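Local coordinates for protein Poly(Beta-D-mannuronate) lyase (Pseudopedobacter saltans, PDB 7O79) that probably cleaves alginate at its poly(beta-D-mannuronate) stretches by a lyase reaction, as a family 6 polysaccharide lyase built as a right-handed parallel beta-helix, at residues A[317-328]-A[354-365]; A[333-343]-A[371-382]. All coordinates share one frame; numbering follows the deposited sequence.

Interaction 1 of 2, residues A[317-328]-A[354-365]; sequences DGLYVNNTFLNV and NNTITHNIISTK
Asn360 OD1 is gripped by two N-H groups of Asn323: the backbone N at 3.0 Å and, through a weaker bond, ND2 at 3.3 Å. The two amides lie side by side, their planes only 5° apart, and Asn323 ND2 also donates to Val267 O one turn back. The other arm of Asn360, ND2, gives a straight bond of 3.1 Å to Tyr320 O within its own amide plane; with CG anti to the carbonyl carbon (chi1 -63°), the amide spans the bend. This is an asparagine ladder of a parallel beta-helix, carried on by Asn270 and Asn395 in adjoining turns. With an alanine here, Tyr320 O and Asn323 N would probably lose these mates and the bend would be less firmly held. The ladder sits between two parallel strand pairs, the weakly bonded 319-321 with 356-358 and the firmer 324-326 with 361-364, in register until a beta bulge between Phe325 and Val328. There Ser363 OG accepts from Asn327 N at 2.8 Å and is also bonded to Asn400, while Lys365, bent at chi4 (82°), folds NZ back to Asn327 O at 2.8 Å. At the opposite end Asn354 ND2 meets Asp317 OD1 at 2.7 Å, amide and carboxylate nearly perpendicular.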
loop_
_atom_site.group_PDB
_atom_site.type_symbol
_atom_site.label_atom_id
_atom_site.label_comp_id
_atom_site.label_asym_id
_atom_site.label_seq_id
_atom_site.Cartn_x
_atom_site.Cartn_y
_atom_site.Cartn_z
ATOM N N ASP A 317 20.646 -7.820 0.759
ATOM C CA ASP A 317 21.098 -6.813 1.704
ATOM C C ASP A 317 19.968 -6.376 2.635
ATOM O O ASP A 317 20.012 -5.279 3.192
ATOM C CB ASP A 317 21.624 -5.578 0.963
ATOM C CG ASP A 317 22.835 -5.886 0.101
ATOM O OD1 ASP A 317 23.581 -6.845 0.385
ATOM O OD2 ASP A 317 23.087 -5.091 -0.832
ATOM N N GLY A 318 18.913 -7.191 2.771
ATOM C CA GLY A 318 17.759 -6.802 3.553
ATOM C C GLY A 318 17.809 -7.333 4.983
ATOM O O GLY A 318 18.602 -8.210 5.315
ATOM N N LEU A 319 16.938 -6.774 5.828
ATOM C CA LEU A 319 16.806 -7.194 7.222
ATOM C C LEU A 319 15.416 -7.789 7.409
ATOM O O LEU A 319 14.412 -7.077 7.302
ATOM C CB LEU A 319 17.020 -6.011 8.168
ATOM C CG LEU A 319 17.259 -6.339 9.642
ATOM C CD1 LEU A 319 18.666 -6.919 9.863
ATOM C CD2 LEU A 319 17.041 -5.092 10.500
ATOM N N TYR A 320 15.351 -9.087 7.705
ATOM C CA TYR A 320 14.089 -9.817 7.847
ATOM C C TYR A 320 14.101 -10.496 9.219
ATOM O O TYR A 320 14.357 -11.694 9.294
ATOM C CB TYR A 320 13.921 -10.837 6.687
ATOM C CG TYR A 320 13.916 -10.153 5.330
ATOM C CD1 TYR A 320 12.758 -9.566 4.834
ATOM C CD2 TYR A 320 15.079 -10.055 4.571
ATOM C CE1 TYR A 320 12.754 -8.916 3.588
ATOM C CE2 TYR A 320 15.082 -9.400 3.321
ATOM C CZ TYR A 320 13.917 -8.828 2.853
ATOM O OH TYR A 320 13.909 -8.189 1.626
ATOM N N VAL A 321 13.818 -9.726 10.288
ATOM C CA VAL A 321 14.154 -10.122 11.657
ATOM C C VAL A 321 12.959 -9.926 12.579
ATOM O O VAL A 321 12.130 -9.031 12.376
ATOM C CB VAL A 321 15.383 -9.322 12.190
ATOM C CG1 VAL A 321 15.764 -9.761 13.585
ATOM C CG2 VAL A 321 16.579 -9.556 11.301
ATOM N N ASN A 322 12.872 -10.780 13.608
ATOM C CA ASN A 322 11.902 -10.604 14.692
ATOM C C ASN A 322 10.471 -10.517 14.190
ATOM O O ASN A 322 9.685 -9.694 14.668
ATOM C CB ASN A 322 12.228 -9.374 15.530
ATOM C CG ASN A 322 13.475 -9.560 16.345
ATOM O OD1 ASN A 322 14.455 -8.847 16.169
ATOM N ND2 ASN A 322 13.441 -10.530 17.258
ATOM N N ASN A 323 10.136 -11.351 13.212
ATOM C CA ASN A 323 8.762 -11.483 12.753
ATOM C C ASN A 323 8.171 -12.788 13.269
ATOM O O ASN A 323 8.887 -13.705 13.671
ATOM C CB ASN A 323 8.683 -11.445 11.221
ATOM C CG ASN A 323 9.263 -10.158 10.625
ATOM O OD1 ASN A 323 8.622 -9.102 10.666
ATOM N ND2 ASN A 323 10.472 -10.246 10.058
ATOM N N THR A 324 6.843 -12.869 13.237
ATOM C CA THR A 324 6.139 -14.079 13.635
ATOM C C THR A 324 5.182 -14.477 12.522
ATOM O O THR A 324 4.381 -13.652 12.071
ATOM C CB THR A 324 5.403 -13.854 14.955
ATOM O OG1 THR A 324 6.371 -13.543 15.961
ATOM C CG2 THR A 324 4.601 -15.073 15.362
ATOM N N PHE A 325 5.298 -15.725 12.064
ATOM C CA PHE A 325 4.445 -16.293 11.016
ATOM C C PHE A 325 3.817 -17.591 11.528
ATOM O O PHE A 325 4.442 -18.655 11.458
ATOM C CB PHE A 325 5.245 -16.561 9.735
ATOM C CG PHE A 325 6.095 -15.402 9.284
ATOM C CD1 PHE A 325 5.517 -14.299 8.645
ATOM C CD2 PHE A 325 7.466 -15.411 9.490
ATOM C CE1 PHE A 325 6.303 -13.215 8.224
ATOM C CE2 PHE A 325 8.258 -14.321 9.076
ATOM C CZ PHE A 325 7.676 -13.228 8.456
ATOM N N LEU A 326 2.570 -17.549 11.980
ATOM C CA LEU A 326 1.987 -18.721 12.624
ATOM C C LEU A 326 0.798 -19.264 11.850
ATOM O O LEU A 326 -0.025 -18.500 11.340
ATOM C CB LEU A 326 1.570 -18.418 14.066
ATOM C CG LEU A 326 2.739 -18.126 15.014
ATOM C CD1 LEU A 326 2.232 -17.441 16.292
ATOM C CD2 LEU A 326 3.520 -19.375 15.325
ATOM N N ASN A 327 0.710 -20.594 11.771
ATOM C CA ASN A 327 -0.474 -21.259 11.209
ATOM C C ASN A 327 -0.711 -20.831 9.762
ATOM O O ASN A 327 -1.846 -20.623 9.334
ATOM C CB ASN A 327 -1.708 -20.997 12.086
ATOM C CG ASN A 327 -2.914 -21.864 11.718
ATOM O OD1 ASN A 327 -2.783 -23.026 11.308
ATOM N ND2 ASN A 327 -4.099 -21.298 11.886
ATOM N N VAL A 328 0.383 -20.694 8.985
ATOM C CA VAL A 328 0.262 -20.271 7.587
ATOM C C VAL A 328 0.011 -21.491 6.714
ATOM O O VAL A 328 0.532 -22.582 6.972
ATOM C CB VAL A 328 1.508 -19.481 7.116
ATOM C CG1 VAL A 328 1.667 -18.233 7.953
ATOM C CG2 VAL A 328 2.776 -20.305 7.167
ATOM N N ASN A 354 22.743 -12.390 0.670
ATOM C CA ASN A 354 23.223 -11.422 1.660
ATOM C C ASN A 354 22.093 -10.765 2.449
ATOM O O ASN A 354 22.194 -9.594 2.818
ATOM C CB ASN A 354 24.093 -10.344 1.009
ATOM C CG ASN A 354 25.015 -9.671 2.010
ATOM O OD1 ASN A 354 25.566 -10.330 2.867
ATOM N ND2 ASN A 354 25.174 -8.364 1.907
ATOM N N ASN A 355 21.007 -11.493 2.717
ATOM C CA ASN A 355 19.960 -11.001 3.601
ATOM C C ASN A 355 20.099 -11.613 4.990
ATOM O O ASN A 355 20.488 -12.770 5.139
ATOM C CB ASN A 355 18.571 -11.330 3.061
ATOM C CG ASN A 355 18.357 -10.791 1.651
ATOM O OD1 ASN A 355 18.211 -9.579 1.438
ATOM N ND2 ASN A 355 18.375 -11.691 0.684
ATOM N N THR A 356 19.703 -10.852 5.996
ATOM C CA THR A 356 19.657 -11.332 7.375
ATOM C C THR A 356 18.232 -11.788 7.705
ATOM O O THR A 356 17.316 -10.969 7.800
ATOM C CB THR A 356 20.149 -10.237 8.310
ATOM O OG1 THR A 356 21.520 -9.950 7.984
ATOM C CG2 THR A 356 20.054 -10.683 9.784
ATOM N N ILE A 357 18.058 -13.103 7.854
ATOM C CA ILE A 357 16.769 -13.747 8.086
ATOM C C ILE A 357 16.871 -14.506 9.403
ATOM O O ILE A 357 17.162 -15.707 9.404
ATOM C CB ILE A 357 16.414 -14.697 6.926
ATOM C CG1 ILE A 357 16.688 -13.999 5.577
ATOM C CG2 ILE A 357 14.957 -15.210 7.067
ATOM C CD1 ILE A 357 16.658 -14.929 4.354
ATOM N N THR A 358 16.677 -13.811 10.529
ATOM C CA THR A 358 16.952 -14.386 11.850
ATOM C C THR A 358 15.879 -13.982 12.852
ATOM O O THR A 358 15.135 -13.027 12.640
ATOM C CB THR A 358 18.294 -13.932 12.434
ATOM O OG1 THR A 358 18.257 -12.518 12.646
ATOM C CG2 THR A 358 19.445 -14.273 11.518
ATOM N N HIS A 359 15.824 -14.725 13.963
ATOM C CA HIS A 359 14.959 -14.395 15.092
ATOM C C HIS A 359 13.485 -14.330 14.700
ATOM O O HIS A 359 12.713 -13.537 15.237
ATOM C CB HIS A 359 15.422 -13.102 15.767
ATOM C CG HIS A 359 16.817 -13.189 16.300
ATOM N ND1 HIS A 359 17.935 -12.982 15.519
ATOM C CD2 HIS A 359 17.275 -13.494 17.539
ATOM C CE1 HIS A 359 19.020 -13.134 16.259
ATOM N NE2 HIS A 359 18.647 -13.447 17.487
ATOM N N ASN A 360 13.073 -15.228 13.815
ATOM C CA ASN A 360 11.686 -15.331 13.394
ATOM C C ASN A 360 11.037 -16.543 14.049
ATOM O O ASN A 360 11.701 -17.551 14.305
ATOM C CB ASN A 360 11.607 -15.453 11.867
ATOM C CG ASN A 360 12.153 -14.213 11.174
ATOM O OD1 ASN A 360 11.552 -13.134 11.246
ATOM N ND2 ASN A 360 13.318 -14.347 10.536
ATOM N N ILE A 361 9.735 -16.435 14.315
ATOM C CA ILE A 361 8.921 -17.538 14.826
ATOM C C ILE A 361 7.998 -17.987 13.704
ATOM O O ILE A 361 7.396 -17.141 13.032
ATOM C CB ILE A 361 8.111 -17.113 16.064
ATOM C CG1 ILE A 361 9.028 -16.996 17.280
ATOM C CG2 ILE A 361 6.936 -18.092 16.316
ATOM C CD1 ILE A 361 8.304 -16.546 18.525
ATOM N N ILE A 362 7.901 -19.312 13.483
ATOM C CA ILE A 362 7.171 -19.870 12.346
ATOM C C ILE A 362 6.411 -21.130 12.754
ATOM O O ILE A 362 6.932 -21.985 13.483
ATOM C CB ILE A 362 8.097 -20.223 11.160
ATOM C CG1 ILE A 362 9.019 -19.065 10.760
ATOM C CG2 ILE A 362 7.286 -20.673 9.955
ATOM C CD1 ILE A 362 10.380 -19.544 10.278
ATOM N N SER A 363 5.193 -21.265 12.233
ATOM C CA SER A 363 4.513 -22.552 12.166
ATOM C C SER A 363 3.664 -22.575 10.903
ATOM O O SER A 363 3.188 -21.533 10.448
ATOM C CB SER A 363 3.682 -22.811 13.434
ATOM O OG SER A 363 2.387 -22.241 13.343
ATOM N N THR A 364 3.536 -23.771 10.305
ATOM C CA THR A 364 2.814 -23.989 9.063
ATOM C C THR A 364 1.772 -25.077 9.281
ATOM O O THR A 364 1.964 -25.978 10.099
ATOM C CB THR A 364 3.751 -24.396 7.882
ATOM O OG1 THR A 364 4.210 -25.753 8.044
ATOM C CG2 THR A 364 4.948 -23.452 7.741
ATOM N N LYS A 365 0.673 -24.984 8.528
ATOM C CA LYS A 365 -0.411 -25.960 8.649
ATOM C C LYS A 365 0.042 -27.368 8.270
ATOM O O LYS A 365 -0.406 -28.357 8.865
ATOM C CB LYS A 365 -1.595 -25.545 7.774
ATOM C CG LYS A 365 -2.355 -24.338 8.285
ATOM C CD LYS A 365 -3.541 -24.021 7.391
ATOM C CE LYS A 365 -4.458 -22.958 8.013
ATOM N NZ LYS A 365 -3.954 -21.569 7.775
#

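Interaction 2 of 2, residues A[333-343]-A[371-382]; sequences INIGGSYNGNP and IQATSPSQNPIL
Ile333, Asn334 and Ile335 pair in parallel with Ile371, Gln372 and Ala373, and three backbone bonds, among them Ile335 N to Gln372 O at 2.7 Å, carry the pairing as far as Thr374. On one face Ile335 CD1 crosses against Ile371 CG2 at 3.7 Å, and Ala373 adds its methyl beside the Ile335 branch point. The other face is polar: Asn334 and Gln372 run alongside each other with their amide planes 62° apart, and a water ties them together, donating to Asn334 OD1 and Thr374 OG1 and accepting from Gln372 NE2.

Thr374 works in two directions. Its OG1 donates to Gly336 O at 2.7 Å from above the carbonyl plane, whereas CG2, anti to the backbone N, presses on the base of the Tyr339 ring, 3.6 Å from CG. Gly336 has no side chain, and a CB there would collide with Thr374 CB. Beyond the strands the chains stay together as loops. Tyr339, whose chi1 of -177° swings the ring across to 371-382, accepts from Ser377 N on OH at 2.9 Å. Ser377 OG receives Asn379 N in an ST turn and gives only a weak bond to Gly341 O. Asn379 ND2 meets Asn342 OD1 at 3.2 Å, on a lone pair of that carbonyl. Pro343 CG closes the far end, meeting Ile381 CD1 at a tight 3.5 Å and touching Leu382 CD2.

Strand 280-283 continues the pairing on the far side of 333-337, and 371-373 is the outermost strand of this face of the parallel beta-helix. Ile333, Ile335 and Ile371 point inward onto strand 356-364, with Leu392 of strand 391-397 packing on Ile335 and Ile371.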
loop_
_atom_site.group_PDB
_atom_site.type_symbol
_atom_site.label_atom_id
_atom_site.label_comp_id
_atom_site.label_asym_id
_atom_site.label_seq_id
_atom_site.Cartn_x
_atom_site.Cartn_y
_atom_site.Cartn_z
ATOM N N ILE A 333 8.693 -18.897 5.486
ATOM C CA ILE A 333 9.538 -17.972 4.754
ATOM C C ILE A 333 9.961 -18.675 3.477
ATOM O O ILE A 333 10.541 -19.768 3.527
ATOM C CB ILE A 333 10.754 -17.518 5.576
ATOM C CG1 ILE A 333 10.272 -16.900 6.901
ATOM C CG2 ILE A 333 11.613 -16.534 4.762
ATOM C CD1 ILE A 333 11.369 -16.348 7.825
ATOM N N ASN A 334 9.628 -18.075 2.340
ATOM C CA ASN A 334 9.964 -18.614 1.030
ATOM C C ASN A 334 11.127 -17.779 0.495
ATOM O O ASN A 334 10.938 -16.638 0.067
ATOM C CB ASN A 334 8.731 -18.578 0.134
ATOM C CG ASN A 334 8.980 -19.147 -1.261
ATOM O OD1 ASN A 334 10.022 -19.719 -1.544
ATOM N ND2 ASN A 334 8.000 -19.005 -2.123
ATOM N N ILE A 335 12.341 -18.324 0.588
ATOM C CA ILE A 335 13.550 -17.658 0.108
ATOM C C ILE A 335 13.732 -18.085 -1.346
ATOM O O ILE A 335 14.264 -19.161 -1.633
ATOM C CB ILE A 335 14.772 -17.995 0.963
ATOM C CG1 ILE A 335 14.455 -17.820 2.457
ATOM C CG2 ILE A 335 15.970 -17.116 0.590
ATOM C CD1 ILE A 335 15.564 -18.310 3.374
ATOM N N GLY A 336 13.242 -17.259 -2.271
ATOM C CA GLY A 336 13.374 -17.576 -3.676
ATOM C C GLY A 336 12.066 -17.931 -4.358
ATOM O O GLY A 336 12.012 -18.894 -5.122
ATOM N N GLY A 337 11.005 -17.167 -4.103
ATOM C CA GLY A 337 9.757 -17.403 -4.800
ATOM C C GLY A 337 9.893 -17.142 -6.290
ATOM O O GLY A 337 10.755 -16.383 -6.729
ATOM N N SER A 338 9.031 -17.803 -7.073
ATOM C CA SER A 338 8.917 -17.602 -8.530
ATOM C C SER A 338 10.265 -17.699 -9.242
ATOM O O SER A 338 10.673 -16.813 -10.000
ATOM C CB SER A 338 8.233 -16.283 -8.851
ATOM O OG SER A 338 7.024 -16.189 -8.131
ATOM N N TYR A 339 10.949 -18.809 -8.997
ATOM C CA TYR A 339 12.213 -19.093 -9.654
ATOM C C TYR A 339 11.964 -19.658 -11.045
ATOM O O TYR A 339 11.097 -20.518 -11.235
ATOM C CB TYR A 339 13.011 -20.091 -8.821
ATOM C CG TYR A 339 14.405 -20.438 -9.335
ATOM C CD1 TYR A 339 15.434 -19.502 -9.311
ATOM C CD2 TYR A 339 14.695 -21.724 -9.801
ATOM C CE1 TYR A 339 16.726 -19.834 -9.748
ATOM C CE2 TYR A 339 15.965 -22.066 -10.247
ATOM C CZ TYR A 339 16.985 -21.122 -10.211
ATOM O OH TYR A 339 18.253 -21.458 -10.651
ATOM N N ASN A 340 12.723 -19.160 -12.022
ATOM C CA ASN A 340 12.721 -19.705 -13.377
ATOM C C ASN A 340 14.108 -20.280 -13.627
ATOM O O ASN A 340 15.043 -19.535 -13.931
ATOM C CB ASN A 340 12.367 -18.650 -14.416
ATOM C CG ASN A 340 12.500 -19.175 -15.833
ATOM O OD1 ASN A 340 12.514 -20.393 -16.058
ATOM N ND2 ASN A 340 12.593 -18.266 -16.797
ATOM N N GLY A 341 14.242 -21.597 -13.487
ATOM C CA GLY A 341 15.499 -22.245 -13.780
ATOM C C GLY A 341 15.777 -22.489 -15.252
ATOM O O GLY A 341 16.827 -23.044 -15.585
ATOM N N ASN A 342 14.865 -22.102 -16.148
ATOM C CA ASN A 342 15.047 -22.259 -17.590
ATOM C C ASN A 342 14.923 -20.876 -18.203
ATOM O O ASN A 342 13.849 -20.493 -18.705
ATOM C CB ASN A 342 14.044 -23.229 -18.206
ATOM C CG ASN A 342 14.242 -24.645 -17.716
ATOM O OD1 ASN A 342 15.362 -25.164 -17.702
ATOM N ND2 ASN A 342 13.150 -25.289 -17.322
ATOM N N PRO A 343 15.995 -20.094 -18.158
ATOM C CA PRO A 343 15.941 -18.733 -18.700
ATOM C C PRO A 343 15.521 -18.738 -20.160
ATOM O O PRO A 343 15.951 -19.576 -20.949
ATOM C CB PRO A 343 17.376 -18.209 -18.527
ATOM C CG PRO A 343 18.190 -19.373 -18.024
ATOM C CD PRO A 343 17.252 -20.379 -17.444
ATOM N N ILE A 371 10.843 -22.819 6.622
ATOM C CA ILE A 371 11.741 -22.072 5.757
ATOM C C ILE A 371 11.964 -22.913 4.512
ATOM O O ILE A 371 12.313 -24.096 4.603
ATOM C CB ILE A 371 13.066 -21.727 6.458
ATOM C CG1 ILE A 371 12.766 -20.940 7.733
ATOM C CG2 ILE A 371 13.954 -20.914 5.538
ATOM C CD1 ILE A 371 13.959 -20.350 8.359
ATOM N N GLN A 372 11.694 -22.320 3.364
ATOM C CA GLN A 372 11.778 -22.989 2.076
ATOM C C GLN A 372 12.714 -22.149 1.222
ATOM O O GLN A 372 12.379 -21.011 0.887
ATOM C CB GLN A 372 10.392 -23.083 1.454
ATOM C CG GLN A 372 10.346 -23.521 0.024
ATOM C CD GLN A 372 8.927 -23.583 -0.472
ATOM O OE1 GLN A 372 8.057 -24.207 0.152
ATOM N NE2 GLN A 372 8.665 -22.909 -1.589
ATOM N N ALA A 373 13.884 -22.689 0.880
ATOM C CA ALA A 373 14.862 -21.969 0.069
ATOM C C ALA A 373 15.009 -22.652 -1.284
ATOM O O ALA A 373 15.392 -23.824 -1.355
ATOM C CB ALA A 373 16.209 -21.885 0.778
ATOM N N THR A 374 14.707 -21.926 -2.354
ATOM C CA THR A 374 14.857 -22.504 -3.683
ATOM C C THR A 374 16.328 -22.817 -3.954
ATOM O O THR A 374 17.216 -22.004 -3.674
ATOM C CB THR A 374 14.296 -21.559 -4.739
ATOM O OG1 THR A 374 12.892 -21.408 -4.528
ATOM C CG2 THR A 374 14.502 -22.126 -6.126
ATOM N N SER A 375 16.587 -24.031 -4.450
ATOM C CA SER A 375 17.973 -24.312 -4.760
ATOM C C SER A 375 18.234 -24.094 -6.247
ATOM O O SER A 375 17.323 -24.229 -7.071
ATOM C CB SER A 375 18.325 -25.749 -4.354
ATOM O OG SER A 375 17.828 -26.673 -5.302
ATOM N N PRO A 376 19.456 -23.709 -6.613
ATOM C CA PRO A 376 19.729 -23.384 -8.017
ATOM C C PRO A 376 19.384 -24.541 -8.942
ATOM O O PRO A 376 19.534 -25.713 -8.594
ATOM C CB PRO A 376 21.232 -23.092 -8.024
ATOM C CG PRO A 376 21.527 -22.663 -6.626
ATOM C CD PRO A 376 20.633 -23.482 -5.755
ATOM N N SER A 377 18.870 -24.190 -10.114
ATOM C CA SER A 377 18.770 -25.133 -11.214
ATOM C C SER A 377 20.138 -25.727 -11.544
ATOM O O SER A 377 21.187 -25.134 -11.268
ATOM C CB SER A 377 18.200 -24.423 -12.438
ATOM O OG SER A 377 18.454 -25.161 -13.608
ATOM N N GLN A 378 20.131 -26.918 -12.139
ATOM C CA GLN A 378 21.360 -27.500 -12.665
ATOM C C GLN A 378 21.578 -27.148 -14.133
ATOM O O GLN A 378 22.534 -27.642 -14.743
ATOM C CB GLN A 378 21.370 -29.024 -12.475
ATOM C CG GLN A 378 21.198 -29.489 -11.025
ATOM C CD GLN A 378 22.370 -29.087 -10.126
ATOM O OE1 GLN A 378 23.537 -29.180 -10.516
ATOM N NE2 GLN A 378 22.055 -28.634 -8.915
ATOM N N ASN A 379 20.717 -26.298 -14.695
ATOM C CA ASN A 379 20.849 -25.853 -16.073
ATOM C C ASN A 379 22.264 -25.325 -16.307
ATOM O O ASN A 379 22.735 -24.465 -15.548
ATOM C CB ASN A 379 19.794 -24.779 -16.370
ATOM C CG ASN A 379 19.654 -24.466 -17.858
ATOM O OD1 ASN A 379 20.637 -24.444 -18.607
ATOM N ND2 ASN A 379 18.413 -24.237 -18.295
ATOM N N PRO A 380 22.986 -25.845 -17.305
ATOM C CA PRO A 380 24.401 -25.470 -17.473
ATOM C C PRO A 380 24.638 -23.981 -17.660
ATOM O O PRO A 380 25.667 -23.468 -17.206
ATOM C CB PRO A 380 24.800 -26.268 -18.717
ATOM C CG PRO A 380 23.977 -27.513 -18.560
ATOM C CD PRO A 380 22.621 -26.930 -18.232
ATOM N N ILE A 381 23.726 -23.263 -18.318
ATOM C CA ILE A 381 23.950 -21.837 -18.520
ATOM C C ILE A 381 23.777 -21.018 -17.252
ATOM O O ILE A 381 24.047 -19.814 -17.276
ATOM C CB ILE A 381 23.025 -21.274 -19.612
ATOM C CG1 ILE A 381 21.581 -21.305 -19.132
ATOM C CG2 ILE A 381 23.223 -22.023 -20.922
ATOM C CD1 ILE A 381 20.651 -20.651 -20.086
ATOM N N LEU A 382 23.342 -21.631 -16.147
ATOM C CA LEU A 382 23.299 -20.975 -14.843
ATOM C C LEU A 382 24.385 -21.468 -13.890
ATOM O O LEU A 382 24.359 -21.115 -12.706
ATOM C CB LEU A 382 21.928 -21.176 -14.199
ATOM C CG LEU A 382 20.722 -20.798 -15.044
ATOM C CD1 LEU A 382 19.474 -20.793 -14.181
ATOM C CD2 LEU A 382 20.957 -19.409 -15.664
HETATM O O HOH W 1 10.626 -21.888 -3.226
HETATM O O HOH W 2 16.937 -19.511 -2.298
#

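Interactions 1 and 2 join the same two neighbouring coils on different faces of the beta-helix, so their segments alternate along the chain: 317-328, 333-343, 354-365, 371-382. Their centres lie about 19 Å apart, yet they meet in the helix interior. Ile357 CD1 of interaction 1 packs on Ile335 CD1 of interaction 2 at 3.7 Å, and Ile362 CD1 on Ile371 CG1 at 3.8 Å. Ile333 CD1 lies 3.9 Å from Asn360 ND2, which brings an isoleucine of one face against the asparagine ladder of the other. Between these two coils, isoleucines from both faces thus share the interior with Phe325 and Leu392.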